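Local atomic coordinates of putative carbohydrate metabolism domain-containing protein (Bacteroides vulgatus, PDB entry 3S30), a protein that is of unknown function but, as a putative glycoside hydrolase with a galactose-binding-domain-like fold, probably takes part in carbohydrate metabolism. Residues T111-Y120 / A142-F153; F210-L221 / L312-V322. All blocks are in the same frame, centred on the assembly; numbering follows the deposited sequence.

Followed from the N terminus, the chain first builds the hairpin of strands 108-114 and 117-124, then adds strand 132-133 as the third member of that antiparallel sheet. After helix 138-142 the loop returns to the hairpin, and contact 1 closes a short excursion of 21 residues. Contact 2 opens later, with strand 208-213, and closes across 90 residues: strand 317-324 pairs with strand 208-213, and the end of helix 309-313 comes against the loop after strand 208-213. The two are therefore in series, neither nested nor crossed. Their centres lie about 31 Å apart on opposite sides of the chain's centre: one contact is local and partly buried, the other long-range and buried.

Contact 1: T111-Y120 / A142-F153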
loop_
_atom_site.group_PDB
_atom_site.type_symbol
_atom_site.label_atom_id
_atom_site.label_comp_id
_atom_site.label_asym_id
_atom_site.label_seq_id
_atom_site.Cartn_x
_atom_site.Cartn_y
_atom_site.Cartn_z
ATOM N N THR A 111 -18.291 1.596 -2.652
ATOM C CA THR A 111 -18.573 0.904 -1.393
ATOM C C THR A 111 -18.900 -0.558 -1.668
ATOM O O THR A 111 -19.730 -0.869 -2.529
ATOM C CB THR A 111 -19.722 1.584 -0.619
ATOM O OG1 THR A 111 -19.317 2.905 -0.224
ATOM C CG2 THR A 111 -20.104 0.784 0.622
ATOM N N VAL A 112 -18.243 -1.438 -0.917
ATOM C CA VAL A 112 -18.260 -2.879 -1.142
ATOM C C VAL A 112 -18.652 -3.598 0.149
ATOM O O VAL A 112 -18.097 -3.295 1.209
ATOM C CB VAL A 112 -16.859 -3.371 -1.593
ATOM C CG1 VAL A 112 -16.716 -4.875 -1.417
ATOM C CG2 VAL A 112 -16.593 -2.980 -3.044
ATOM N N PRO A 113 -19.610 -4.552 0.065
ATOM C CA PRO A 113 -20.034 -5.311 1.246
ATOM C C PRO A 113 -19.190 -6.555 1.476
ATOM O O PRO A 113 -18.738 -7.173 0.513
ATOM C CB PRO A 113 -21.466 -5.731 0.891
ATOM C CG PRO A 113 -21.421 -5.921 -0.598
ATOM C CD PRO A 113 -20.435 -4.886 -1.117
ATOM N N TYR A 114 -18.993 -6.918 2.744
ATOM C CA TYR A 114 -18.434 -8.220 3.103
ATOM C C TYR A 114 -18.652 -8.509 4.580
ATOM O O TYR A 114 -18.457 -7.627 5.418
ATOM C CB TYR A 114 -16.942 -8.270 2.803
ATOM C CG TYR A 114 -16.366 -9.666 2.691
ATOM C CD1 TYR A 114 -16.771 -10.537 1.682
ATOM C CD2 TYR A 114 -15.371 -10.095 3.567
ATOM C CE1 TYR A 114 -16.216 -11.814 1.571
ATOM C CE2 TYR A 114 -14.814 -11.351 3.464
ATOM C CZ TYR A 114 -15.237 -12.208 2.476
ATOM O OH TYR A 114 -14.654 -13.445 2.407
ATOM N N ASN A 115 -19.051 -9.742 4.888
ATOM C CA ASN A 115 -19.214 -10.206 6.253
ATOM C C ASN A 115 -20.016 -9.223 7.107
ATOM O O ASN A 115 -19.654 -8.921 8.252
ATOM C CB ASN A 115 -17.840 -10.481 6.863
ATOM C CG ASN A 115 -17.922 -11.159 8.230
ATOM O OD1 ASN A 115 -18.774 -12.021 8.466
ATOM N ND2 ASN A 115 -17.027 -10.770 9.129
ATOM N N LYS A 116 -21.096 -8.715 6.523
ATOM C CA LYS A 116 -21.999 -7.764 7.178
ATOM C C LYS A 116 -21.324 -6.413 7.485
ATOM O O LYS A 116 -21.793 -5.650 8.324
ATOM C CB LYS A 116 -22.654 -8.403 8.421
ATOM C CG LYS A 116 -23.439 -9.672 8.085
ATOM C CD LYS A 116 -24.069 -10.365 9.309
ATOM C CE LYS A 116 -25.443 -9.807 9.662
ATOM N NZ LYS A 116 -26.277 -10.786 10.453
ATOM N N ASN A 117 -20.238 -6.131 6.767
ATOM C CA ASN A 117 -19.558 -4.839 6.794
ATOM C C ASN A 117 -19.601 -4.224 5.405
ATOM O O ASN A 117 -19.879 -4.919 4.428
ATOM C CB ASN A 117 -18.083 -4.998 7.184
ATOM C CG ASN A 117 -17.895 -5.775 8.460
ATOM O OD1 ASN A 117 -18.292 -5.327 9.536
ATOM N ND2 ASN A 117 -17.268 -6.947 8.353
ATOM N N GLU A 118 -19.310 -2.923 5.337
ATOM C CA GLU A 118 -19.098 -2.215 4.080
ATOM C C GLU A 118 -17.815 -1.378 4.156
ATOM O O GLU A 118 -17.562 -0.742 5.168
ATOM C CB GLU A 118 -20.298 -1.318 3.768
ATOM C CG GLU A 118 -21.560 -2.075 3.379
ATOM C CD GLU A 118 -22.648 -1.165 2.803
ATOM O OE1 GLU A 118 -22.762 0.000 3.251
ATOM O OE2 GLU A 118 -23.396 -1.622 1.904
ATOM N N TYR A 119 -17.015 -1.381 3.088
ATOM C CA TYR A 119 -15.764 -0.610 3.047
ATOM C C TYR A 119 -15.519 0.043 1.682
ATOM O O TYR A 119 -16.232 -0.238 0.721
ATOM C CB TYR A 119 -14.582 -1.499 3.439
ATOM C CG TYR A 119 -14.380 -2.704 2.545
ATOM C CD1 TYR A 119 -13.669 -2.595 1.357
ATOM C CD2 TYR A 119 -14.880 -3.952 2.900
ATOM C CE1 TYR A 119 -13.468 -3.687 0.545
ATOM C CE2 TYR A 119 -14.698 -5.057 2.076
ATOM C CZ TYR A 119 -13.997 -4.915 0.901
ATOM O OH TYR A 119 -13.794 -5.987 0.079
ATOM N N TYR A 120 -14.524 0.928 1.601
ATOM C CA TYR A 120 -14.179 1.592 0.327
ATOM C C TYR A 120 -13.076 0.886 -0.478
ATOM O O TYR A 120 -12.100 0.384 0.084
ATOM C CB TYR A 120 -13.727 3.034 0.552
ATOM C CG TYR A 120 -14.775 4.012 1.053
ATOM C CD1 TYR A 120 -16.113 3.948 0.639
ATOM C CD2 TYR A 120 -14.408 5.039 1.918
ATOM C CE1 TYR A 120 -17.047 4.875 1.101
ATOM C CE2 TYR A 120 -15.327 5.965 2.370
ATOM C CZ TYR A 120 -16.635 5.880 1.973
ATOM O OH TYR A 120 -17.512 6.814 2.454
ATOM N N ALA A 142 -12.583 -6.887 7.340
ATOM C CA ALA A 142 -13.980 -7.322 7.313
ATOM C C ALA A 142 -14.242 -8.697 7.981
ATOM O O ALA A 142 -15.350 -8.949 8.470
ATOM C CB ALA A 142 -14.486 -7.321 5.867
ATOM N N LEU A 143 -13.238 -9.577 7.996
ATOM C CA LEU A 143 -13.358 -10.888 8.674
ATOM C C LEU A 143 -13.352 -10.815 10.202
ATOM O O LEU A 143 -13.885 -11.716 10.843
ATOM C CB LEU A 143 -12.229 -11.833 8.256
ATOM C CG LEU A 143 -12.124 -12.273 6.787
ATOM C CD1 LEU A 143 -10.911 -13.201 6.624
ATOM C CD2 LEU A 143 -13.382 -12.963 6.275
ATOM N N THR A 144 -12.756 -9.761 10.773
ATOM C CA THR A 144 -12.502 -9.677 12.217
ATOM C C THR A 144 -13.690 -9.166 13.022
ATOM O O THR A 144 -13.651 -9.197 14.253
ATOM C CB THR A 144 -11.260 -8.762 12.575
ATOM O OG1 THR A 144 -11.564 -7.364 12.359
ATOM C CG2 THR A 144 -10.020 -9.159 11.768
ATOM N N GLY A 145 -14.729 -8.681 12.349
ATOM C CA GLY A 145 -15.907 -8.179 13.040
ATOM C C GLY A 145 -17.066 -7.885 12.108
ATOM O O GLY A 145 -16.943 -8.026 10.899
ATOM N N SER A 146 -18.196 -7.482 12.686
ATOM C CA SER A 146 -19.364 -7.048 11.919
ATOM C C SER A 146 -19.818 -5.653 12.356
ATOM O O SER A 146 -19.421 -5.168 13.414
ATOM C CB SER A 146 -20.505 -8.055 12.067
ATOM O OG SER A 146 -20.149 -9.281 11.454
ATOM N N GLY A 147 -20.635 -5.012 11.524
ATOM C CA GLY A 147 -21.126 -3.658 11.799
ATOM C C GLY A 147 -20.120 -2.528 11.575
ATOM O O GLY A 147 -20.295 -1.433 12.107
ATOM N N TYR A 148 -19.072 -2.774 10.794
ATOM C CA TYR A 148 -18.138 -1.707 10.426
ATOM C C TYR A 148 -18.700 -0.910 9.257
ATOM O O TYR A 148 -19.276 -1.483 8.326
ATOM C CB TYR A 148 -16.785 -2.265 9.989
ATOM C CG TYR A 148 -15.975 -2.963 11.047
ATOM C CD1 TYR A 148 -15.708 -2.355 12.278
ATOM C CD2 TYR A 148 -15.421 -4.214 10.798
ATOM C CE1 TYR A 148 -14.937 -2.998 13.242
ATOM C CE2 TYR A 148 -14.654 -4.861 11.753
ATOM C CZ TYR A 148 -14.413 -4.253 12.968
ATOM O OH TYR A 148 -13.647 -4.919 13.899
ATOM N N THR A 149 -18.528 0.405 9.298
ATOM C CA THR A 149 -18.844 1.262 8.151
ATOM C C THR A 149 -17.518 1.656 7.498
ATOM O O THR A 149 -16.466 1.472 8.101
ATOM C CB THR A 149 -19.648 2.520 8.576
ATOM O OG1 THR A 149 -18.836 3.362 9.405
ATOM C CG2 THR A 149 -20.924 2.124 9.313
ATOM N N PRO A 150 -17.560 2.192 6.266
ATOM C CA PRO A 150 -16.312 2.515 5.546
ATOM C C PRO A 150 -15.256 3.307 6.333
ATOM O O PRO A 150 -14.077 3.050 6.208
ATOM C CB PRO A 150 -16.817 3.329 4.349
ATOM C CG PRO A 150 -18.189 2.742 4.072
ATOM C CD PRO A 150 -18.755 2.410 5.423
ATOM N N ASN A 151 -15.681 4.251 7.146
ATOM C CA ASN A 151 -14.761 5.064 7.926
ATOM C C ASN A 151 -14.183 4.386 9.188
ATOM O O ASN A 151 -13.258 4.912 9.814
ATOM C CB ASN A 151 -15.412 6.410 8.231
ATOM C CG ASN A 151 -15.338 7.361 7.031
ATOM O OD1 ASN A 151 -14.240 7.704 6.553
ATOM N ND2 ASN A 151 -16.494 7.772 6.528
ATOM N N ASP A 152 -14.679 3.199 9.520
ATOM C CA ASP A 152 -14.043 2.376 10.548
ATOM C C ASP A 152 -12.864 1.588 10.010
ATOM O O ASP A 152 -12.077 1.086 10.796
ATOM C CB ASP A 152 -15.035 1.387 11.160
ATOM C CG ASP A 152 -16.280 2.056 11.653
ATOM O OD1 ASP A 152 -16.179 3.106 12.347
ATOM O OD2 ASP A 152 -17.359 1.529 11.327
ATOM N N PHE A 153 -12.745 1.450 8.691
ATOM C CA PHE A 153 -11.691 0.584 8.118
ATOM C C PHE A 153 -10.282 1.172 8.181
ATOM O O PHE A 153 -10.113 2.380 8.366
ATOM C CB PHE A 153 -12.043 0.140 6.690
ATOM C CG PHE A 153 -12.998 -1.019 6.660
ATOM C CD1 PHE A 153 -14.339 -0.825 6.973
ATOM C CD2 PHE A 153 -12.548 -2.309 6.392
ATOM C CE1 PHE A 153 -15.212 -1.888 6.989
ATOM C CE2 PHE A 153 -13.417 -3.369 6.405
ATOM C CZ PHE A 153 -14.754 -3.161 6.699
HETATM O O HOH W 1 -13.208 2.029 3.987
#
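N117, at the end of the type I' turn Y114-N117, grips the loop 142-153 with both ends of its amide. With CG anti to the carbonyl carbon (chi1 -52°), OD1 receives Y148 N on a lone pair at 3.0 Å, while ND2 donates to G145 O at 2.8 Å, nearly in its own amide plane. The amide lies alongside the Y148 side chain, the two planes 30° apart. N115 adds a straight bond from ND2 to A142 O (2.6 Å, 177° at the hydrogen). With N117 replaced by alanine, Y148 N and G145 O would probably lose their partners and the loop could shift against the turn.

The tight part lies beside this amide. Y119 CB stands over the centre of the F153 ring, 3.4 Å from its centroid, in a CH-pi contact, and N117 CB meets the edge of the same ring. F141 packs edge-to-face on F153, and helix 138-142 also touches Y119. Farther along, P150 CB sits over the centre of the Y120 ring, 3.5 Å from its centroid, and a water accepts from Y120 N (2.9 Å) and donates to P150 O (2.6 Å).

The solvent side is looser: K116 sends its amine away from the loop, S146 OG reaches N115 O at 3.3 Å, and E118 is exposed.

The principle illustrated is that of a coil without regular pairing held by side-chain amides: N115 and N117 bind loop backbone groups, F153 packs against Y119 and N117, and a water bridges Y120 N and P150 O.

Contact 2: F210-L221 / L312-V322; sequences FGTTFYYEPIKL and LANGGYNVSIV
F214 turns its CG anti to the backbone N (chi1 -157°), and V319 holds CG1 between its own N and carbonyl carbon (chi1 82°); together these rotations lay the methyl over one face of the phenyl ring, with CG1 3.6 Å from F214 CG. F214 also touches L347 and C349 of strand 339-349. Farther along the strands, V322 CG2 rises over the centre of the F210 ring, 3.6 Å from its centroid, while F191 meets that ring edge-to-face.

The F214/V319 contact sits on the strand pairing itself, an antiparallel pairing within a domain of galactose-binding-domain-like fold. T212 and V319 form a hydrogen-bonded pair, with T212 N 2.8 Å from V319 O and V319 N 2.9 Å from T212 O; F214 N then bonds to Y317 O at 2.9 Å, just past the end of the first strand.

Beyond the pairing, the edge of the Y215 ring faces the end of helix 309-313, with CE1 3.3 Å from A313 O, where G315 closes a Schellman motif. A water accepts from Y317 N and lies within bonding distance of F214 O and L312 O.

N318 OD1 takes only a weak bond from T213 OG1, its firmer partner being K255 NZ, while ND2 donates to Y253 OH. The chemistry thus divides the work: main-chain bonds fix the register, V319 and V322 methyls pack on the faces of F214 and F210, and the amide of N318 ties the pair to strand 247-254 and the lysine just after it.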
loop_
_atom_site.group_PDB
_atom_site.type_symbol
_atom_site.label_atom_id
_atom_site.label_comp_id
_atom_site.label_asym_id
_atom_site.label_seq_id
_atom_site.Cartn_x
_atom_site.Cartn_y
_atom_site.Cartn_z
ATOM N N PHE A 210 1.537 -7.608 -4.928
ATOM C CA PHE A 210 1.980 -6.324 -5.460
ATOM C C PHE A 210 2.305 -6.422 -6.942
ATOM O O PHE A 210 3.132 -7.243 -7.353
ATOM C CB PHE A 210 3.237 -5.846 -4.720
ATOM C CG PHE A 210 3.071 -5.717 -3.236
ATOM C CD1 PHE A 210 1.902 -5.184 -2.677
ATOM C CD2 PHE A 210 4.107 -6.066 -2.389
ATOM C CE1 PHE A 210 1.774 -5.045 -1.292
ATOM C CE2 PHE A 210 3.980 -5.921 -1.004
ATOM C CZ PHE A 210 2.819 -5.416 -0.459
ATOM N N GLY A 211 1.663 -5.575 -7.736
ATOM C CA GLY A 211 2.029 -5.413 -9.129
ATOM C C GLY A 211 0.857 -5.204 -10.064
ATOM O O GLY A 211 -0.241 -5.756 -9.859
ATOM N N THR A 212 1.096 -4.397 -11.094
ATOM C CA THR A 212 0.204 -4.342 -12.248
ATOM C C THR A 212 1.042 -4.021 -13.470
ATOM O O THR A 212 2.077 -3.358 -13.366
ATOM C CB THR A 212 -0.925 -3.299 -12.086
ATOM O OG1 THR A 212 -2.041 -3.660 -12.914
ATOM C CG2 THR A 212 -0.442 -1.913 -12.450
ATOM N N THR A 213 0.582 -4.480 -14.626
ATOM C CA THR A 213 1.339 -4.347 -15.858
ATOM C C THR A 213 1.603 -2.870 -16.169
ATOM O O THR A 213 0.692 -2.034 -16.115
ATOM C CB THR A 213 0.626 -5.072 -17.003
ATOM O OG1 THR A 213 0.513 -6.474 -16.673
ATOM C CG2 THR A 213 1.382 -4.899 -18.321
ATOM N N PHE A 214 2.867 -2.561 -16.453
ATOM C CA PHE A 214 3.317 -1.191 -16.636
ATOM C C PHE A 214 4.290 -1.122 -17.822
ATOM O O PHE A 214 5.242 -1.902 -17.892
ATOM C CB PHE A 214 3.982 -0.702 -15.337
ATOM C CG PHE A 214 3.994 0.791 -15.183
ATOM C CD1 PHE A 214 2.804 1.498 -15.057
ATOM C CD2 PHE A 214 5.188 1.491 -15.151
ATOM C CE1 PHE A 214 2.808 2.880 -14.927
ATOM C CE2 PHE A 214 5.197 2.874 -15.009
ATOM C CZ PHE A 214 4.003 3.568 -14.897
ATOM N N TYR A 215 4.041 -0.187 -18.741
ATOM C CA TYR A 215 4.799 -0.071 -20.005
ATOM C C TYR A 215 5.918 0.967 -19.957
ATOM O O TYR A 215 6.661 1.115 -20.924
ATOM C CB TYR A 215 3.847 0.263 -21.167
ATOM C CG TYR A 215 2.801 -0.798 -21.345
ATOM C CD1 TYR A 215 3.072 -1.950 -22.075
ATOM C CD2 TYR A 215 1.562 -0.689 -20.736
ATOM C CE1 TYR A 215 2.132 -2.939 -22.213
ATOM C CE2 TYR A 215 0.611 -1.682 -20.874
ATOM C CZ TYR A 215 0.907 -2.803 -21.610
ATOM O OH TYR A 215 -0.030 -3.794 -21.751
ATOM N N TYR A 216 6.046 1.680 -18.846
ATOM C CA TYR A 216 7.069 2.710 -18.729
ATOM C C TYR A 216 8.141 2.341 -17.720
ATOM O O TYR A 216 7.993 1.399 -16.941
ATOM C CB TYR A 216 6.427 4.051 -18.368
ATOM C CG TYR A 216 5.368 4.462 -19.362
ATOM C CD1 TYR A 216 5.707 4.772 -20.667
ATOM C CD2 TYR A 216 4.023 4.513 -19.002
ATOM C CE1 TYR A 216 4.740 5.133 -21.598
ATOM C CE2 TYR A 216 3.047 4.878 -19.922
ATOM C CZ TYR A 216 3.415 5.187 -21.220
ATOM O OH TYR A 216 2.464 5.548 -22.145
ATOM N N GLU A 217 9.232 3.092 -17.756
ATOM C CA GLU A 217 10.301 2.960 -16.772
ATOM C C GLU A 217 10.166 4.121 -15.784
ATOM O O GLU A 217 10.429 5.271 -16.137
ATOM C CB GLU A 217 11.689 2.901 -17.440
ATOM C CG GLU A 217 11.664 3.048 -18.960
ATOM C CD GLU A 217 12.974 2.716 -19.639
ATOM O OE1 GLU A 217 13.865 2.103 -19.012
ATOM O OE2 GLU A 217 13.099 3.067 -20.828
ATOM N N PRO A 218 9.703 3.828 -14.554
ATOM C CA PRO A 218 9.514 4.887 -13.560
ATOM C C PRO A 218 10.834 5.379 -13.007
ATOM O O PRO A 218 11.761 4.587 -12.842
ATOM C CB PRO A 218 8.707 4.200 -12.458
ATOM C CG PRO A 218 9.076 2.771 -12.550
ATOM C CD PRO A 218 9.314 2.504 -14.026
ATOM N N ILE A 219 10.927 6.675 -12.729
ATOM C CA ILE A 219 12.148 7.224 -12.149
ATOM C C ILE A 219 11.931 7.758 -10.743
ATOM O O ILE A 219 12.810 7.623 -9.900
ATOM C CB ILE A 219 12.852 8.279 -13.071
ATOM C CG1 ILE A 219 11.879 9.338 -13.594
ATOM C CG2 ILE A 219 13.527 7.587 -14.246
ATOM C CD1 ILE A 219 12.531 10.317 -14.557
ATOM N N LYS A 220 10.775 8.349 -10.460
ATOM C CA LYS A 220 10.516 8.790 -9.091
ATOM C C LYS A 220 9.054 8.758 -8.678
ATOM O O LYS A 220 8.135 8.848 -9.518
ATOM C CB LYS A 220 11.159 10.159 -8.811
ATOM C CG LYS A 220 10.726 11.280 -9.710
ATOM C CD LYS A 220 11.596 12.528 -9.526
ATOM C CE LYS A 220 12.884 12.446 -10.356
ATOM N NZ LYS A 220 13.802 13.608 -10.141
ATOM N N LEU A 221 8.863 8.577 -7.372
ATOM C CA LEU A 221 7.548 8.598 -6.753
ATOM C C LEU A 221 7.472 9.858 -5.914
ATOM O O LEU A 221 8.237 10.021 -4.960
ATOM C CB LEU A 221 7.334 7.349 -5.866
ATOM C CG LEU A 221 5.966 7.237 -5.158
ATOM C CD1 LEU A 221 4.825 7.014 -6.167
ATOM C CD2 LEU A 221 5.973 6.139 -4.100
ATOM N N LEU A 312 9.130 -5.002 -22.358
ATOM C CA LEU A 312 8.487 -3.851 -21.707
ATOM C C LEU A 312 7.217 -3.427 -22.445
ATOM O O LEU A 312 6.203 -3.109 -21.814
ATOM C CB LEU A 312 9.459 -2.661 -21.625
ATOM C CG LEU A 312 9.009 -1.410 -20.857
ATOM C CD1 LEU A 312 8.694 -1.722 -19.391
ATOM C CD2 LEU A 312 10.066 -0.316 -20.949
ATOM N N ALA A 313 7.285 -3.431 -23.776
ATOM C CA ALA A 313 6.146 -3.074 -24.630
ATOM C C ALA A 313 5.106 -4.194 -24.676
ATOM O O ALA A 313 3.910 -3.926 -24.830
ATOM C CB ALA A 313 6.624 -2.726 -26.052
ATOM N N ASN A 314 5.561 -5.442 -24.542
ATOM C CA ASN A 314 4.667 -6.607 -24.522
ATOM C C ASN A 314 3.958 -6.837 -23.177
ATOM O O ASN A 314 3.170 -7.777 -23.046
ATOM C CB ASN A 314 5.438 -7.880 -24.918
ATOM C CG ASN A 314 5.718 -7.972 -26.418
ATOM O OD1 ASN A 314 5.545 -7.008 -27.173
ATOM N ND2 ASN A 314 6.160 -9.147 -26.850
ATOM N N GLY A 315 4.242 -5.998 -22.181
ATOM C CA GLY A 315 3.552 -6.058 -20.886
ATOM C C GLY A 315 4.151 -7.051 -19.905
ATOM O O GLY A 315 3.428 -7.634 -19.099
ATOM N N GLY A 316 5.468 -7.243 -19.972
ATOM C CA GLY A 316 6.167 -8.222 -19.134
ATOM C C GLY A 316 6.836 -7.636 -17.901
ATOM O O GLY A 316 7.649 -8.302 -17.252
ATOM N N TYR A 317 6.502 -6.384 -17.585
ATOM C CA TYR A 317 7.027 -5.710 -16.405
ATOM C C TYR A 317 5.871 -5.174 -15.589
ATOM O O TYR A 317 4.934 -4.585 -16.137
ATOM C CB TYR A 317 7.961 -4.564 -16.806
ATOM C CG TYR A 317 9.330 -5.032 -17.238
ATOM C CD1 TYR A 317 9.557 -5.486 -18.527
ATOM C CD2 TYR A 317 10.393 -5.034 -16.348
ATOM C CE1 TYR A 317 10.815 -5.927 -18.918
ATOM C CE2 TYR A 317 11.645 -5.469 -16.728
ATOM C CZ TYR A 317 11.853 -5.916 -18.014
ATOM O OH TYR A 317 13.107 -6.356 -18.384
ATOM N N ASN A 318 5.941 -5.385 -14.281
ATOM C CA ASN A 318 4.935 -4.876 -13.360
ATOM C C ASN A 318 5.513 -3.749 -12.507
ATOM O O ASN A 318 6.707 -3.737 -12.209
ATOM C CB ASN A 318 4.435 -5.995 -12.445
ATOM C CG ASN A 318 3.258 -6.768 -13.027
ATOM O OD1 ASN A 318 2.881 -6.590 -14.181
ATOM N ND2 ASN A 318 2.679 -7.642 -12.219
ATOM N N VAL A 319 4.666 -2.786 -12.161
ATOM C CA VAL A 319 5.004 -1.785 -11.170
ATOM C C VAL A 319 4.057 -1.947 -9.995
ATOM O O VAL A 319 2.981 -2.542 -10.123
ATOM C CB VAL A 319 4.886 -0.340 -11.718
ATOM C CG1 VAL A 319 3.413 0.159 -11.682
ATOM C CG2 VAL A 319 5.777 0.595 -10.924
ATOM N N SER A 320 4.472 -1.421 -8.852
ATOM C CA SER A 320 3.615 -1.318 -7.693
ATOM C C SER A 320 4.024 -0.131 -6.843
ATOM O O SER A 320 5.148 0.344 -6.924
ATOM C CB SER A 320 3.653 -2.586 -6.851
ATOM O OG SER A 320 2.570 -2.597 -5.923
ATOM N N ILE A 321 3.058 0.358 -6.080
ATOM C CA ILE A 321 3.234 1.383 -5.091
ATOM C C ILE A 321 2.599 0.816 -3.830
ATOM O O ILE A 321 1.479 0.300 -3.876
ATOM C CB ILE A 321 2.482 2.672 -5.489
ATOM C CG1 ILE A 321 3.108 3.296 -6.748
ATOM C CG2 ILE A 321 2.447 3.668 -4.307
ATOM C CD1 ILE A 321 2.280 4.386 -7.334
ATOM N N VAL A 322 3.322 0.867 -2.715
ATOM C CA VAL A 322 2.792 0.353 -1.471
ATOM C C VAL A 322 2.913 1.443 -0.427
ATOM O O VAL A 322 3.971 2.036 -0.267
ATOM C CB VAL A 322 3.520 -0.929 -1.011
ATOM C CG1 VAL A 322 2.844 -1.512 0.226
ATOM C CG2 VAL A 322 3.598 -1.985 -2.158
HETATM O O HOH W 2 5.671 -4.366 -19.496
#